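Local structure of beta-lactamase-like protein (6AUF) at residues T67-V73 with L172-L177; Q126-A131 with V158-L164; R180-A184 with G235-I239. The protein is a two-zinc metallohydrolase of the metallo-beta-lactamase superfamily, class B3-like, that probably hydrolyses the beta-lactam ring of antibiotics. The contacts are given in a common frame with arbitrary orientation. Numbering follows the deposited sequence.

Interaction 1: residues T67-V73 with L172-L177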
ATOM      1  N   THR A  67      -8.857   6.235  11.665  1.00 84.31           N
ATOM      2  CA  THR A  67      -9.840   7.188  12.155  1.00 85.51           C
ATOM      3  C   THR A  67      -9.438   7.805  13.492  1.00 83.39           C
ATOM      4  O   THR A  67      -8.824   7.162  14.351  1.00 79.72           O
ATOM      5  CB  THR A  67     -11.208   6.516  12.281  1.00 87.77           C
ATOM      6  OG1 THR A  67     -11.033   5.211  12.841  1.00 92.85           O
ATOM      7  CG2 THR A  67     -11.880   6.392  10.917  1.00 84.44           C
ATOM      8  N   SER A  68      -9.797   9.076  13.647  1.00 76.55           N
ATOM      9  CA  SER A  68      -9.690   9.784  14.907  1.00 84.88           C
ATOM     10  C   SER A  68     -10.841  10.772  14.971  1.00 90.13           C
ATOM     11  O   SER A  68     -11.480  11.069  13.960  1.00 94.66           O
ATOM     12  CB  SER A  68      -8.353  10.523  15.042  1.00 92.45           C
ATOM     13  OG  SER A  68      -8.396  11.782  14.381  1.00 93.32           O
ATOM     14  N   ASP A  69     -11.101  11.290  16.170  1.00 90.06           N
ATOM     15  CA  ASP A  69     -12.035  12.405  16.265  1.00101.58           C
ATOM     16  C   ASP A  69     -11.495  13.627  15.542  1.00108.99           C
ATOM     17  O   ASP A  69     -12.268  14.428  15.007  1.00110.63           O
ATOM     18  CB  ASP A  69     -12.311  12.731  17.728  1.00111.86           C
ATOM     19  CG  ASP A  69     -12.694  11.509  18.522  1.00123.08           C
ATOM     20  OD1 ASP A  69     -13.488  10.695  17.997  1.00129.50           O
ATOM     21  OD2 ASP A  69     -12.186  11.350  19.656  1.00123.71           O
ATOM     22  N   ASP A  70     -10.169  13.772  15.502  1.00113.96           N
ATOM     23  CA  ASP A  70      -9.473  14.896  14.888  1.00111.48           C
ATOM     24  C   ASP A  70      -9.461  14.831  13.370  1.00106.81           C
ATOM     25  O   ASP A  70      -8.861  15.703  12.732  1.00107.47           O
ATOM     26  CB  ASP A  70      -8.038  14.953  15.417  1.00113.37           C
ATOM     27  CG  ASP A  70      -7.975  15.307  16.891  1.00119.66           C
ATOM     28  OD1 ASP A  70      -8.775  16.161  17.328  1.00124.60           O
ATOM     29  OD2 ASP A  70      -7.130  14.733  17.611  1.00119.44           O
ATOM     30  N   GLY A  71     -10.118  13.845  12.781  1.00 99.29           N
ATOM     31  CA  GLY A  71     -10.021  13.575  11.363  1.00 88.49           C
ATOM     32  C   GLY A  71      -9.377  12.227  11.107  1.00 84.92           C
ATOM     33  O   GLY A  71      -8.834  11.579  12.002  1.00 93.16           O
ATOM     34  N   HIS A  72      -9.443  11.808   9.848  1.00 77.50           N
ATOM     35  CA  HIS A  72      -8.935  10.504   9.459  1.00 77.68           C
ATOM     36  C   HIS A  72      -7.789  10.623   8.458  1.00 76.24           C
ATOM     37  O   HIS A  72      -7.534  11.681   7.872  1.00 72.57           O
ATOM     38  CB  HIS A  72     -10.058   9.648   8.875  1.00 79.66           C
ATOM     39  CG  HIS A  72     -11.340   9.768   9.630  1.00 85.19           C
ATOM     40  ND1 HIS A  72     -11.437   9.480  10.974  1.00 84.87           N
ATOM     41  CD2 HIS A  72     -12.571  10.177   9.241  1.00 83.02           C
ATOM     42  CE1 HIS A  72     -12.676   9.696  11.378  1.00 87.76           C
ATOM     43  NE2 HIS A  72     -13.382  10.123  10.346  1.00 87.22           N
ATOM     44  N   VAL A  73      -7.099   9.501   8.274  1.00 75.65           N
ATOM     45  CA  VAL A  73      -6.102   9.328   7.227  1.00 71.74           C
ATOM     46  C   VAL A  73      -6.524   8.146   6.365  1.00 72.77           C
ATOM     47  O   VAL A  73      -7.126   7.179   6.844  1.00 76.18           O
ATOM     48  CB  VAL A  73      -4.689   9.127   7.815  1.00 69.96           C
ATOM     49  CG1 VAL A  73      -3.649   9.004   6.709  1.00 66.30           C
ATOM     50  CG2 VAL A  73      -4.348  10.282   8.737  1.00 68.44           C
ATOM     51  N   LEU A 172      -2.055  13.672  12.599  1.00 79.72           N
ATOM     52  CA  LEU A 172      -3.412  14.217  12.558  1.00 74.92           C
ATOM     53  C   LEU A 172      -3.949  14.059  13.973  1.00 75.00           C
ATOM     54  O   LEU A 172      -4.370  12.966  14.360  1.00 73.07           O
ATOM     55  CB  LEU A 172      -4.282  13.486  11.543  1.00 69.85           C
ATOM     56  CG  LEU A 172      -5.658  14.100  11.337  1.00 85.02           C
ATOM     57  CD1 LEU A 172      -5.517  15.606  11.188  1.00 84.54           C
ATOM     58  CD2 LEU A 172      -6.343  13.497  10.122  1.00 90.23           C
ATOM     59  N   GLY A 173      -3.920  15.135  14.746  1.00 81.38           N
ATOM     60  CA  GLY A 173      -4.246  14.993  16.153  1.00 77.76           C
ATOM     61  C   GLY A 173      -3.318  13.978  16.784  1.00 83.92           C
ATOM     62  O   GLY A 173      -2.103  13.991  16.559  1.00 94.46           O
ATOM     63  N   ARG A 174      -3.885  13.063  17.558  1.00 83.79           N
ATOM     64  CA  ARG A 174      -3.093  12.025  18.204  1.00 81.04           C
ATOM     65  C   ARG A 174      -2.726  10.892  17.257  1.00 76.61           C
ATOM     66  O   ARG A 174      -1.995   9.979  17.656  1.00 76.22           O
ATOM     67  CB  ARG A 174      -3.848  11.489  19.417  1.00 85.07           C
ATOM     68  CG  ARG A 174      -4.308  12.602  20.342  1.00 92.35           C
ATOM     69  CD  ARG A 174      -5.759  12.446  20.751  1.00101.16           C
ATOM     70  NE  ARG A 174      -5.931  11.345  21.698  1.00109.29           N
ATOM     71  CZ  ARG A 174      -7.082  11.025  22.283  1.00113.24           C
ATOM     72  NH1 ARG A 174      -7.124  10.012  23.134  1.00114.56           N
ATOM     73  NH2 ARG A 174      -8.190  11.713  22.023  1.00115.27           N
ATOM     74  N   LEU A 175      -3.206  10.930  16.017  1.00 77.37           N
ATOM     75  CA  LEU A 175      -2.741  10.000  15.001  1.00 75.95           C
ATOM     76  C   LEU A 175      -1.286  10.279  14.651  1.00 81.98           C
ATOM     77  O   LEU A 175      -0.859  11.435  14.554  1.00 90.16           O
ATOM     78  CB  LEU A 175      -3.581  10.119  13.735  1.00 80.81           C
ATOM     79  CG  LEU A 175      -5.021   9.657  13.763  1.00 82.06           C
ATOM     80  CD1 LEU A 175      -5.548   9.652  12.348  1.00 90.30           C
ATOM     81  CD2 LEU A 175      -5.061   8.283  14.351  1.00 84.52           C
ATOM     82  N   ALA A 176      -0.527   9.207  14.442  1.00 71.87           N
ATOM     83  CA  ALA A 176       0.858   9.334  14.007  1.00 65.81           C
ATOM     84  C   ALA A 176       1.157   8.139  13.109  1.00 62.10           C
ATOM     85  O   ALA A 176       1.417   7.041  13.606  1.00 66.59           O
ATOM     86  CB  ALA A 176       1.813   9.403  15.193  1.00 59.94           C
ATOM     87  N   LEU A 177       1.106   8.359  11.797  1.00 61.75           N
ATOM     88  CA  LEU A 177       1.504   7.358  10.816  1.00 63.68           C
ATOM     89  C   LEU A 177       2.924   7.669  10.350  1.00 64.91           C
ATOM     90  O   LEU A 177       3.191   8.747   9.803  1.00 69.86           O
ATOM     91  CB  LEU A 177       0.537   7.326   9.634  1.00 56.74           C
ATOM     92  CG  LEU A 177      -0.882   6.786   9.877  1.00 64.24           C
ATOM     93  CD1 LEU A 177      -1.830   7.851  10.448  1.00 56.50           C
ATOM     94  CD2 LEU A 177      -1.445   6.212   8.579  1.00 61.75           C
TER
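Two turns, each leading into a strand of a different sheet, meet here: a type I turn, Ser68 to Gly71, before strand 72-75, and a type II' turn, Leu172 to Leu175, closing the hairpin of strands 169-172 and 175-181 (Leu172 N to Leu175 O 3.2 Å, Leu175 N to Leu172 O 2.9 Å).

Apolar packing makes the core. Val73 CG2 approaches Leu172 CD2 at 4.0 Å, Leu175 CD1 at 3.9 Å and Leu177 CD1 at 3.9 Å, so one methyl group is common to three leucines. Leu172 CD2 also presses on the opposing backbone, 3.1 Å from His72 O and 3.4 Å from Gly71 C, while Ser68 CB lies 3.7 Å from Leu175 CG. Beyond the segments, Val73 reaches Trp102 and Leu104, and Leu177 reaches Trp192 and Trp194.

Gly173 is required by the contact: its CA lies 3.2 Å from Asp70 OD2, a CB would clash there, and phi (57°) is positive. Gly71 is called for by its own angles (phi 115°, psi 170°); across the contact a CB would merely be tight against Leu172 CD2.

Within segment 67-73, Ser68 OG donates to Gly71 O at a very short 2.4 Å, and Ser68 N to His72 ND1 at 3.2 Å. Asp70 forms no salt bridge with Arg174, Asp70 OD2 being 5.4 Å from Arg174 NE.

The hydrogen bonds run within each segment or to neighbouring parts of the chain, not between the two, so the 421 Å² interface joins the ends of the two sheets of the alpha-beta/beta-alpha sandwich through hydrophobic burial and shape fit.

Interaction 2: residues Q126-A131 with V158-L164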
ATOM      1  N   GLN A 126      -5.424  16.723   2.047  1.00 76.46           N
ATOM      2  CA  GLN A 126      -4.117  16.994   1.478  1.00 74.36           C
ATOM      3  C   GLN A 126      -3.352  15.690   1.282  1.00 72.89           C
ATOM      4  O   GLN A 126      -3.616  14.674   1.933  1.00 71.49           O
ATOM      5  CB  GLN A 126      -3.321  17.944   2.365  1.00 71.32           C
ATOM      6  CG  GLN A 126      -3.617  19.394   2.103  1.00 80.05           C
ATOM      7  CD  GLN A 126      -2.861  20.297   3.034  1.00 83.18           C
ATOM      8  OE1 GLN A 126      -2.730  20.004   4.223  1.00 83.21           O
ATOM      9  NE2 GLN A 126      -2.335  21.394   2.497  1.00 85.38           N
ATOM     10  N   ILE A 127      -2.393  15.734   0.369  1.00 75.00           N
ATOM     11  CA  ILE A 127      -1.620  14.567  -0.037  1.00 76.24           C
ATOM     12  C   ILE A 127      -0.188  14.722   0.457  1.00 73.82           C
ATOM     13  O   ILE A 127       0.434  15.780   0.267  1.00 69.87           O
ATOM     14  CB  ILE A 127      -1.662  14.389  -1.564  1.00 72.87           C
ATOM     15  CG1 ILE A 127      -3.088  14.029  -2.002  1.00 75.12           C
ATOM     16  CG2 ILE A 127      -0.627  13.375  -2.016  1.00 53.58           C
ATOM     17  CD1 ILE A 127      -3.337  14.221  -3.473  1.00 75.63           C
ATOM     18  N   ALA A 128       0.329  13.673   1.097  1.00 67.44           N
ATOM     19  CA  ALA A 128       1.714  13.618   1.542  1.00 62.77           C
ATOM     20  C   ALA A 128       2.361  12.373   0.963  1.00 67.28           C
ATOM     21  O   ALA A 128       1.695  11.344   0.808  1.00 64.10           O
ATOM     22  CB  ALA A 128       1.825  13.603   3.069  1.00 53.52           C
ATOM     23  N   ALA A 129       3.654  12.468   0.640  1.00 66.50           N
ATOM     24  CA  ALA A 129       4.332  11.368  -0.034  1.00 56.71           C
ATOM     25  C   ALA A 129       5.842  11.510   0.113  1.00 57.81           C
ATOM     26  O   ALA A 129       6.363  12.606   0.337  1.00 60.28           O
ATOM     27  CB  ALA A 129       3.939  11.302  -1.511  1.00 50.47           C
ATOM     28  N   VAL A 130       6.533  10.370  -0.013  1.00 51.93           N
ATOM     29  CA  VAL A 130       7.990  10.349   0.024  1.00 53.26           C
ATOM     30  C   VAL A 130       8.551  11.044  -1.211  1.00 60.01           C
ATOM     31  O   VAL A 130       7.952  11.038  -2.294  1.00 66.81           O
ATOM     32  CB  VAL A 130       8.529   8.907   0.116  1.00 46.62           C
ATOM     33  CG1 VAL A 130       8.025   8.230   1.346  1.00 44.94           C
ATOM     34  CG2 VAL A 130       8.169   8.117  -1.133  1.00 51.03           C
ATOM     35  N   ALA A 131       9.726  11.634  -1.060  1.00 55.02           N
ATOM     36  CA  ALA A 131      10.305  12.344  -2.189  1.00 61.57           C
ATOM     37  C   ALA A 131      10.487  11.419  -3.394  1.00 53.21           C
ATOM     38  O   ALA A 131      10.267  11.830  -4.540  1.00 59.09           O
ATOM     39  CB  ALA A 131      11.630  12.990  -1.773  1.00 46.06           C
ATOM     40  N   VAL A 158      -1.638  14.728  -9.462  1.00 80.30           N
ATOM     41  CA  VAL A 158      -2.049  15.361  -8.217  1.00 75.14           C
ATOM     42  C   VAL A 158      -0.885  16.221  -7.744  1.00 86.72           C
ATOM     43  O   VAL A 158       0.267  15.995  -8.120  1.00 93.25           O
ATOM     44  CB  VAL A 158      -2.420  14.307  -7.150  1.00 68.86           C
ATOM     45  CG1 VAL A 158      -1.405  14.313  -6.032  1.00 67.34           C
ATOM     46  CG2 VAL A 158      -3.816  14.547  -6.616  1.00 77.00           C
ATOM     47  N   HIS A 159      -1.181  17.223  -6.912  1.00 80.60           N
ATOM     48  CA  HIS A 159      -0.135  18.016  -6.277  1.00 74.35           C
ATOM     49  C   HIS A 159       0.154  17.461  -4.889  1.00 83.68           C
ATOM     50  O   HIS A 159      -0.771  17.247  -4.096  1.00 87.29           O
ATOM     51  CB  HIS A 159      -0.512  19.490  -6.171  1.00 73.51           C
ATOM     52  CG  HIS A 159       0.526  20.320  -5.480  1.00 93.42           C
ATOM     53  ND1 HIS A 159       1.860  20.284  -5.829  1.00 98.89           N
ATOM     54  CD2 HIS A 159       0.431  21.196  -4.452  1.00 99.15           C
ATOM     55  CE1 HIS A 159       2.541  21.103  -5.048  1.00100.06           C
ATOM     56  NE2 HIS A 159       1.698  21.670  -4.204  1.00100.42           N
ATOM     57  N   VAL A 160       1.436  17.234  -4.602  1.00 75.10           N
ATOM     58  CA  VAL A 160       1.879  16.741  -3.303  1.00 67.08           C
ATOM     59  C   VAL A 160       2.088  17.942  -2.386  1.00 80.90           C
ATOM     60  O   VAL A 160       2.992  18.757  -2.606  1.00 87.80           O
ATOM     61  CB  VAL A 160       3.155  15.906  -3.427  1.00 66.42           C
ATOM     62  CG1 VAL A 160       3.708  15.583  -2.052  1.00 69.59           C
ATOM     63  CG2 VAL A 160       2.867  14.626  -4.193  1.00 69.78           C
ATOM     64  N   ALA A 161       1.254  18.041  -1.348  1.00 80.85           N
ATOM     65  CA  ALA A 161       1.276  19.196  -0.456  1.00 83.83           C
ATOM     66  C   ALA A 161       2.430  19.116   0.529  1.00 82.70           C
ATOM     67  O   ALA A 161       3.120  20.112   0.774  1.00 86.51           O
ATOM     68  CB  ALA A 161      -0.050  19.301   0.295  1.00 89.91           C
ATOM     69  N   ARG A 162       2.646  17.941   1.115  1.00 74.90           N
ATOM     70  CA  ARG A 162       3.770  17.706   2.010  1.00 71.54           C
ATOM     71  C   ARG A 162       4.622  16.585   1.444  1.00 67.30           C
ATOM     72  O   ARG A 162       4.153  15.451   1.292  1.00 64.68           O
ATOM     73  CB  ARG A 162       3.310  17.353   3.427  1.00 68.57           C
ATOM     74  CG  ARG A 162       4.483  17.318   4.391  1.00 63.08           C
ATOM     75  CD  ARG A 162       4.159  16.810   5.781  1.00 62.50           C
ATOM     76  NE  ARG A 162       5.405  16.591   6.506  1.00 68.09           N
ATOM     77  CZ  ARG A 162       5.555  15.791   7.552  1.00 72.17           C
ATOM     78  NH1 ARG A 162       6.756  15.664   8.117  1.00 77.27           N
ATOM     79  NH2 ARG A 162       4.520  15.114   8.023  1.00 64.04           N
ATOM     80  N   VAL A 163       5.869  16.884   1.143  1.00 68.14           N
ATOM     81  CA  VAL A 163       6.759  15.871   0.601  1.00 68.51           C
ATOM     82  C   VAL A 163       7.696  15.404   1.707  1.00 67.02           C
ATOM     83  O   VAL A 163       8.274  16.218   2.441  1.00 68.46           O
ATOM     84  CB  VAL A 163       7.504  16.398  -0.634  1.00 60.08           C
ATOM     85  CG1 VAL A 163       7.307  17.894  -0.747  1.00 67.68           C
ATOM     86  CG2 VAL A 163       8.945  15.974  -0.607  1.00 53.23           C
ATOM     87  N   LEU A 164       7.796  14.089   1.862  1.00 60.54           N
ATOM     88  CA  LEU A 164       8.300  13.461   3.070  1.00 63.99           C
ATOM     89  C   LEU A 164       9.654  12.806   2.828  1.00 62.70           C
ATOM     90  O   LEU A 164       9.994  12.414   1.705  1.00 61.53           O
ATOM     91  CB  LEU A 164       7.315  12.397   3.580  1.00 52.77           C
ATOM     92  CG  LEU A 164       5.869  12.748   3.892  1.00 57.07           C
ATOM     93  CD1 LEU A 164       5.097  11.467   4.155  1.00 54.53           C
ATOM     94  CD2 LEU A 164       5.747  13.688   5.088  1.00 64.73           C
TER
HETATM   95  O   HOH W   1      -2.315  17.813  -1.707  1.00 87.27           O
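Parallel strand pairing joins strand 126-130 to strand 162-164, an outermost strand of the seven-stranded sheet, and completes a beta-alpha-beta unit through helix 131-139. The strand axes approach to 4.4 Å at 21°, pairing Ala128 with Arg162, Ala129 with Val163 and Val130 with Leu164. Regular bonds run Arg162 N to Ile127 O (3.2 Å), Ala129 N to Arg162 O (3.1 Å), Leu164 N to Ala129 O (2.6 Å) and Ala131 N to Leu164 O (2.9 Å). Ile127 O also accepts from Ala161 N at 2.9 Å, so a single carbonyl takes two consecutive amides where the approaching loop joins the strand. Further back, a water bridges Ile127 N and His159 O, 2.9 Å from each. Apolar side chains pack across the segments: Ala128 CB meets Leu164 CD1 at 4.1 Å, and Ala129 CB meets Val160 CG1 at 4.3 Å. Ala129 and Val160 touch Leu137 of helix 131-139, Ile127 packs on helix 116-121, Ala128 faces Trp102 and Leu104 of strand 100-104, and Val130 reaches strand 175-181.

Interaction 3: residues R180-A184 with G235-I239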
ATOM      1  N   ARG A 180       8.314   4.812   5.878  1.00 50.67           N
ATOM      2  CA  ARG A 180       9.641   4.366   5.509  1.00 46.17           C
ATOM      3  C   ARG A 180       9.704   4.283   3.992  1.00 54.20           C
ATOM      4  O   ARG A 180       8.806   3.702   3.365  1.00 52.24           O
ATOM      5  CB  ARG A 180       9.982   2.990   6.104  1.00 43.20           C
ATOM      6  CG  ARG A 180      10.202   2.911   7.624  1.00 46.10           C
ATOM      7  CD  ARG A 180      11.167   3.914   8.178  1.00 41.62           C
ATOM      8  NE  ARG A 180      12.491   3.846   7.557  1.00 52.01           N
ATOM      9  CZ  ARG A 180      13.566   3.285   8.113  1.00 55.31           C
ATOM     10  NH1 ARG A 180      13.486   2.710   9.306  1.00 47.39           N
ATOM     11  NH2 ARG A 180      14.737   3.292   7.469  1.00 56.71           N
ATOM     12  N   GLU A 181      10.766   4.847   3.403  1.00 44.54           N
ATOM     13  CA  GLU A 181      11.060   4.567   2.000  1.00 42.08           C
ATOM     14  C   GLU A 181      11.523   3.118   1.860  1.00 51.91           C
ATOM     15  O   GLU A 181      12.516   2.713   2.481  1.00 48.88           O
ATOM     16  CB  GLU A 181      12.107   5.532   1.449  1.00 49.95           C
ATOM     17  CG  GLU A 181      11.478   6.793   0.862  1.00 63.85           C
ATOM     18  CD  GLU A 181      12.468   7.671   0.126  1.00 61.17           C
ATOM     19  OE1 GLU A 181      12.045   8.595  -0.617  1.00 50.54           O
ATOM     20  OE2 GLU A 181      13.675   7.426   0.293  1.00 73.34           O
ATOM     21  N   THR A 182      10.800   2.343   1.050  1.00 35.36           N
ATOM     22  CA  THR A 182      10.995   0.892   0.930  1.00 45.76           C
ATOM     23  C   THR A 182      11.020   0.507  -0.548  1.00 44.28           C
ATOM     24  O   THR A 182      10.111  -0.168  -1.039  1.00 53.37           O
ATOM     25  CB  THR A 182       9.891   0.129   1.684  1.00 44.67           C
ATOM     26  OG1 THR A 182       8.596   0.502   1.176  1.00 48.10           O
ATOM     27  CG2 THR A 182       9.916   0.470   3.151  1.00 42.64           C
ATOM     28  N   PRO A 183      12.063   0.899  -1.284  1.00 51.03           N
ATOM     29  CA  PRO A 183      11.961   0.918  -2.754  1.00 49.78           C
ATOM     30  C   PRO A 183      12.218  -0.417  -3.437  1.00 51.20           C
ATOM     31  O   PRO A 183      12.932  -0.458  -4.447  1.00 42.45           O
ATOM     32  CB  PRO A 183      13.027   1.953  -3.156  1.00 40.87           C
ATOM     33  CG  PRO A 183      13.418   2.640  -1.858  1.00 50.51           C
ATOM     34  CD  PRO A 183      13.285   1.581  -0.833  1.00 49.48           C
ATOM     35  N   ALA A 184      11.624  -1.503  -2.920  1.00 46.53           N
ATOM     36  CA  ALA A 184      11.834  -2.818  -3.512  1.00 34.87           C
ATOM     37  C   ALA A 184      11.050  -2.984  -4.807  1.00 46.18           C
ATOM     38  O   ALA A 184      11.576  -3.522  -5.786  1.00 56.53           O
ATOM     39  CB  ALA A 184      11.470  -3.907  -2.514  1.00 34.42           C
ATOM     40  N   GLY A 235      15.128  -1.422   0.516  1.00 46.84           N
ATOM     41  CA  GLY A 235      13.710  -1.575   0.777  1.00 44.17           C
ATOM     42  C   GLY A 235      13.397  -2.889   1.471  1.00 53.14           C
ATOM     43  O   GLY A 235      12.629  -2.927   2.438  1.00 48.72           O
ATOM     44  N   LEU A 236      13.986  -3.988   0.982  1.00 50.61           N
ATOM     45  CA  LEU A 236      13.784  -5.273   1.641  1.00 49.22           C
ATOM     46  C   LEU A 236      14.214  -5.199   3.095  1.00 55.44           C
ATOM     47  O   LEU A 236      13.540  -5.735   3.993  1.00 51.20           O
ATOM     48  CB  LEU A 236      14.564  -6.366   0.922  1.00 44.07           C
ATOM     49  CG  LEU A 236      14.164  -6.560  -0.526  1.00 51.45           C
ATOM     50  CD1 LEU A 236      15.034  -7.631  -1.187  1.00 45.64           C
ATOM     51  CD2 LEU A 236      12.698  -6.921  -0.571  1.00 41.03           C
ATOM     52  N   SER A 237      15.330  -4.524   3.346  1.00 50.77           N
ATOM     53  CA  SER A 237      15.855  -4.465   4.698  1.00 53.82           C
ATOM     54  C   SER A 237      14.929  -3.666   5.604  1.00 51.44           C
ATOM     55  O   SER A 237      14.662  -4.076   6.738  1.00 52.64           O
ATOM     56  CB  SER A 237      17.271  -3.884   4.680  1.00 44.49           C
ATOM     57  OG  SER A 237      17.599  -3.331   5.942  1.00 58.87           O
ATOM     58  N   ARG A 238      14.407  -2.543   5.113  1.00 41.16           N
ATOM     59  CA  ARG A 238      13.483  -1.754   5.922  1.00 54.38           C
ATOM     60  C   ARG A 238      12.146  -2.468   6.127  1.00 55.24           C
ATOM     61  O   ARG A 238      11.573  -2.416   7.222  1.00 56.19           O
ATOM     62  CB  ARG A 238      13.279  -0.382   5.283  1.00 47.59           C
ATOM     63  CG  ARG A 238      14.527   0.527   5.474  1.00 47.39           C
ATOM     64  CD  ARG A 238      14.488   1.745   4.586  1.00 41.25           C
ATOM     65  NE  ARG A 238      15.704   2.531   4.705  1.00 51.52           N
ATOM     66  CZ  ARG A 238      15.975   3.613   3.982  1.00 46.31           C
ATOM     67  NH1 ARG A 238      15.117   4.065   3.085  1.00 41.73           N
ATOM     68  NH2 ARG A 238      17.113   4.244   4.165  1.00 44.96           N
ATOM     69  N   ILE A 239      11.627  -3.125   5.086  1.00 47.57           N
ATOM     70  CA  ILE A 239      10.364  -3.830   5.219  1.00 50.17           C
ATOM     71  C   ILE A 239      10.475  -4.885   6.312  1.00 57.67           C
ATOM     72  O   ILE A 239       9.570  -5.041   7.150  1.00 53.94           O
ATOM     73  CB  ILE A 239       9.948  -4.448   3.869  1.00 45.34           C
ATOM     74  CG1 ILE A 239       9.376  -3.393   2.937  1.00 41.99           C
ATOM     75  CG2 ILE A 239       8.916  -5.562   4.075  1.00 41.20           C
ATOM     76  CD1 ILE A 239       9.158  -3.931   1.538  1.00 39.95           C
TER
HETATM   77  O   HOH W   2      15.581   6.335   1.348  1.00 47.77           O
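Two arginines stand in contact: Arg180 NH2 is 3.0 Å from Arg238 NE, two donors that cannot bond, with Arg238 CG over one face of the Arg180 guanidinium. Asp166 offsets the charge through a salt bridge to Arg180 NE and a long, weak ion pair to Arg238. In this metallo-beta-lactamase fold the contact packs helix 226-241 on the end of strand 175-181 and the loop leading to zinc ligand His185. That loop bends in an inverse gamma turn centred on Pro183 (Ala184 N to Thr182 O 2.8 Å). Gly235 lets the helix come close, its CA 3.7 Å from Thr182 C and 3.6 Å from Pro183 CD, since a CB would clash there. Apolar packing adds Ala184 CB to Leu236 CD2 (3.8 Å); Thr182 CB and Ile239 CG1 are in van der Waals contact (3.8 Å). Glu181, also bound to Ser132 and Arg231, shares a water with Arg238, a very short 2.4 Å from Glu181 OE2 and 2.9 Å from Arg238 NH1, which donates to Glu181 O at 3.0 Å.

From the N terminus, segment 67-73 opens the longest of the three loops, 98 residues, which interaction 1 closes at 172-177 by bringing the two sheets together. Interaction 2 falls within that loop and encloses 26 residues, adding an edge strand to the first sheet; its centre is about 17 Å from that of interaction 1. The zinc ligands from His107 to His112 lie between segments 67-73 and 126-131. Interaction 3 follows in series, spans 50 residues including His185, and ties the far end of strand 175-181, shared with interaction 1, to helix 226-241. Interactions 2 and 3 touch where Val130 CB lies 3.6 Å from Glu181 OE1.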